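Local coordinates for enoyl-CoA hydratase (Mycobacterium thermoresistibile, PDB 3T3W), which probably catalyses the hydration of enoyl-CoA thioesters in lipid metabolism, as a member of the crotonase family, at residues 203-206 with 207-211; 256-259 with 260-263. One frame throughout, in Å; residues are numbered along the deposited sequence.

Interaction 1: 203-206 with 207-211; sequences RDRL and DAETR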
# COMPACT_ATOMS: atom_id res chain seq x y z
N ARG F 203 -8.35 39.96 -0.89
CA ARG F 203 -8.87 39.83 0.45
C ARG F 203 -10.30 40.35 0.55
O ARG F 203 -11.17 39.71 1.11
CB ARG F 203 -7.96 40.58 1.45
CG ARG F 203 -8.50 40.75 2.86
CD ARG F 203 -8.68 39.43 3.57
NE ARG F 203 -9.29 39.57 4.92
CZ ARG F 203 -10.57 39.28 5.20
NH1 ARG F 203 -11.41 38.87 4.23
NH2 ARG F 203 -11.03 39.39 6.44
N ASP F 204 -10.56 41.49 -0.08
CA ASP F 204 -11.89 42.06 0.06
C ASP F 204 -13.00 41.35 -0.72
O ASP F 204 -14.15 41.72 -0.56
CB ASP F 204 -11.85 43.57 -0.21
CG ASP F 204 -11.64 43.92 -1.65
OD1 ASP F 204 -11.64 43.06 -2.57
OD2 ASP F 204 -11.48 45.15 -1.88
N ARG F 205 -12.66 40.37 -1.55
CA ARG F 205 -13.62 39.55 -2.27
C ARG F 205 -13.67 38.11 -1.81
O ARG F 205 -14.42 37.33 -2.38
CB ARG F 205 -13.28 39.46 -3.77
CG ARG F 205 -13.57 40.66 -4.56
CD ARG F 205 -14.06 40.27 -5.95
NE ARG F 205 -13.10 39.47 -6.71
CZ ARG F 205 -12.12 39.98 -7.46
NH1 ARG F 205 -11.86 41.28 -7.48
NH2 ARG F 205 -11.36 39.17 -8.16
N LEU F 206 -12.87 37.76 -0.79
CA LEU F 206 -12.78 36.35 -0.37
C LEU F 206 -14.15 35.73 -0.05
O LEU F 206 -14.47 34.65 -0.53
CB LEU F 206 -11.85 36.27 0.83
CG LEU F 206 -11.72 34.87 1.43
CD1 LEU F 206 -11.20 33.87 0.40
CD2 LEU F 206 -10.83 34.93 2.68
N ASP F 207 -14.96 36.40 0.78
CA ASP F 207 -16.27 35.89 1.14
C ASP F 207 -17.22 35.75 -0.06
O ASP F 207 -17.88 34.71 -0.22
CB ASP F 207 -16.93 36.74 2.24
CG ASP F 207 -16.37 36.45 3.61
OD1 ASP F 207 -15.93 35.29 3.87
OD2 ASP F 207 -16.43 37.39 4.46
N ALA F 208 -17.24 36.76 -0.93
CA ALA F 208 -18.13 36.72 -2.11
C ALA F 208 -17.72 35.63 -3.06
O ALA F 208 -18.57 34.91 -3.56
CB ALA F 208 -18.19 38.09 -2.87
N GLU F 209 -16.42 35.51 -3.35
CA GLU F 209 -15.95 34.45 -4.26
C GLU F 209 -16.26 33.08 -3.72
O GLU F 209 -16.65 32.20 -4.48
CB GLU F 209 -14.45 34.52 -4.48
CG GLU F 209 -13.93 35.78 -5.14
CD GLU F 209 -13.57 35.63 -6.60
OE1 GLU F 209 -13.68 34.52 -7.16
OE2 GLU F 209 -13.20 36.66 -7.21
N THR F 210 -16.05 32.87 -2.41
CA THR F 210 -16.33 31.60 -1.79
C THR F 210 -17.81 31.24 -1.86
O THR F 210 -18.17 30.11 -2.19
CB THR F 210 -15.81 31.57 -0.33
OG1 THR F 210 -14.41 31.83 -0.36
CG2 THR F 210 -16.03 30.22 0.33
N ARG F 211 -18.67 32.19 -1.53
CA ARG F 211 -20.09 31.92 -1.55
C ARG F 211 -20.57 31.66 -2.99
O ARG F 211 -21.45 30.83 -3.22
CB ARG F 211 -20.89 33.02 -0.90
CG ARG F 211 -22.33 32.56 -0.72
CD ARG F 211 -23.11 33.44 0.22
NE ARG F 211 -24.48 32.95 0.33
CZ ARG F 211 -24.91 32.08 1.24
NH1 ARG F 211 -24.08 31.57 2.13
NH2 ARG F 211 -26.20 31.76 1.27
O HOH W 1 -14.15 39.09 2.01
O HOH W 2 -14.28 39.42 4.65
O HOH W 3 -16.35 39.38 -0.05
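Arg205 grips the carboxylate of Glu209 side-on, one turn further along the chain, and both of its bonds end on the same oxygen. NE donates to OE2 of Glu209 at 2.9 Å, on the lone pair turned away from the other oxygen, while the longer bond from NH2 meets OE2 nearly along its C-O bond. The oxygen lies in the guanidinium plane, although the carboxylate itself is turned 36° from it. Bends at chi2 and chi3 bring NE and NH2 to OE2, while the CB of Arg205 lies near the CG of Glu209. The same two residues are also joined through the backbone, Glu209 N donating to Arg205 O at 2.9 Å. This is the start of helix 206-217, which follows strand 199-201 in the crotonase fold. Leu206 N donates to Arg203 O; two waters serve the next amides, one accepting from Asp207 N and donating to Arg203 O, the other accepting from Ala208 N and donating to Asp204 O. A third joins Arg203 NH1 to OD2 of Asp207, whose OD1 forms a salt bridge with Arg71. On the buried side, Leu206 O accepts from Thr210 N at 3.0 Å and from Thr210 OG1 at 2.8 Å, the two donors approaching from opposite faces of the carbonyl plane. The hydroxyl reaches back because OG1 stands anti to the carbonyl carbon (chi1 -58°). Leu206 and Thr210 lie side by side against Ala123 and Ile143 of the central sheet.

Interaction 2: 256-259 with 260-263; sequences HGNA and MSVS. With ZN (zinc ion), chain T.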
# COMPACT_ATOMS: atom_id res chain seq x y z
N HIS F 256 6.19 15.01 21.82
CA HIS F 256 5.69 15.31 23.15
C HIS F 256 6.41 14.51 24.20
O HIS F 256 6.74 15.05 25.27
CB HIS F 256 4.20 15.05 23.30
CG HIS F 256 3.34 16.05 22.58
ND1 HIS F 256 3.41 17.39 22.84
CD2 HIS F 256 2.39 15.89 21.59
CE1 HIS F 256 2.52 18.03 22.07
NE2 HIS F 256 1.89 17.13 21.32
N GLY F 257 6.61 13.22 23.93
CA GLY F 257 7.32 12.35 24.85
C GLY F 257 8.72 12.86 25.14
O GLY F 257 9.19 12.91 26.30
N ASN F 258 9.40 13.29 24.10
CA ASN F 258 10.73 13.81 24.32
C ASN F 258 10.75 15.14 25.08
O ASN F 258 11.58 15.35 26.00
CB ASN F 258 11.48 13.98 23.02
CG ASN F 258 12.94 14.31 23.24
OD1 ASN F 258 13.64 13.56 23.89
ND2 ASN F 258 13.40 15.44 22.69
N ALA F 259 9.85 16.04 24.72
CA ALA F 259 9.77 17.38 25.37
C ALA F 259 9.51 17.21 26.86
O ALA F 259 10.13 17.89 27.70
CB ALA F 259 8.68 18.21 24.73
N MET F 260 8.64 16.25 27.20
CA MET F 260 8.36 15.96 28.63
C MET F 260 9.57 15.38 29.35
O MET F 260 9.85 15.74 30.52
CB MET F 260 7.17 15.02 28.79
CG MET F 260 5.89 15.60 28.27
SD MET F 260 4.58 14.36 28.36
CE MET F 260 4.05 14.87 29.98
N SER F 261 10.33 14.52 28.67
CA SER F 261 11.53 13.92 29.27
C SER F 261 12.60 14.97 29.51
O SER F 261 13.41 14.80 30.43
CB SER F 261 12.09 12.75 28.44
OG SER F 261 12.76 13.18 27.26
N VAL F 262 12.60 16.04 28.71
CA VAL F 262 13.60 17.11 28.81
C VAL F 262 13.22 18.13 29.90
O VAL F 262 14.07 18.50 30.71
CB VAL F 262 13.81 17.87 27.47
CG1 VAL F 262 14.63 19.14 27.69
CG2 VAL F 262 14.49 16.98 26.41
N SER F 263 11.94 18.53 29.93
CA SER F 263 11.44 19.67 30.76
C SER F 263 10.23 19.39 31.66
O SER F 263 9.88 20.24 32.49
CB SER F 263 10.99 20.81 29.84
OG SER F 263 9.83 20.40 29.09
ZN ZN T . 0.44 17.68 19.88
O HOH W 4 1.24 19.63 19.68
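Ala259 O is gripped by both donors of Ser263: the backbone N at 2.9 Å and the hydroxyl OG, also at 2.9 Å, which comes from above the carbonyl plane, 42° out of it. A weak third bond arrives from Val262 N. With chi1 at 67°, OG of Ser263 sits between its own N and carbonyl carbon, where it can turn back to Ala259. Asn258 O is shared in a similar way, by Val262 N at 3.0 Å and by Ser261 OG at 2.8 Å, the hydroxyl approaching well off the carbonyl axis, at a C=O...O angle of 119°. These bonds close the last turns of helix 241-263. Ser261 OG also bonds Leu95 N of the second subunit, and Asn258 OD1 bonds Glu96 N of that subunit, tying this end of the helix to the assembly. CG of Met260 passes 3.2 Å from His256 O, the acceptor for its own backbone N. The His256 ring leads away to bind zinc through NE2 at 2.1 Å, beside a water and the site's other ligands, Glu102, Glu163 and His252. With NE2 on the zinc and ND1 bonded to Pro266 O of the same chain, the ring is held at both nitrogens, which fixes its rotation. This second-shell bond should make NE2 a stronger electron donor to the zinc.

Interactions 1 and 2 lie on opposite sides of the chain's centre, their centres about 43 Å apart, and share no helix. Both are one-turn contacts in which a hydroxyl adds a second bond to a backbone carbonyl, but at different ends: 203-211 opens helix 206-217, whereas 256-263 finishes helix 241-263. Interaction 1 pairs a buried leucine-threonine side against the central sheet with a surface side of charges and waters, and touches no other subunit of the assembly. Interaction 2 is more buried, lacks a salt bridge between its segments, and some of its polar groups reach beyond the helix, to the zinc and to a neighbouring subunit.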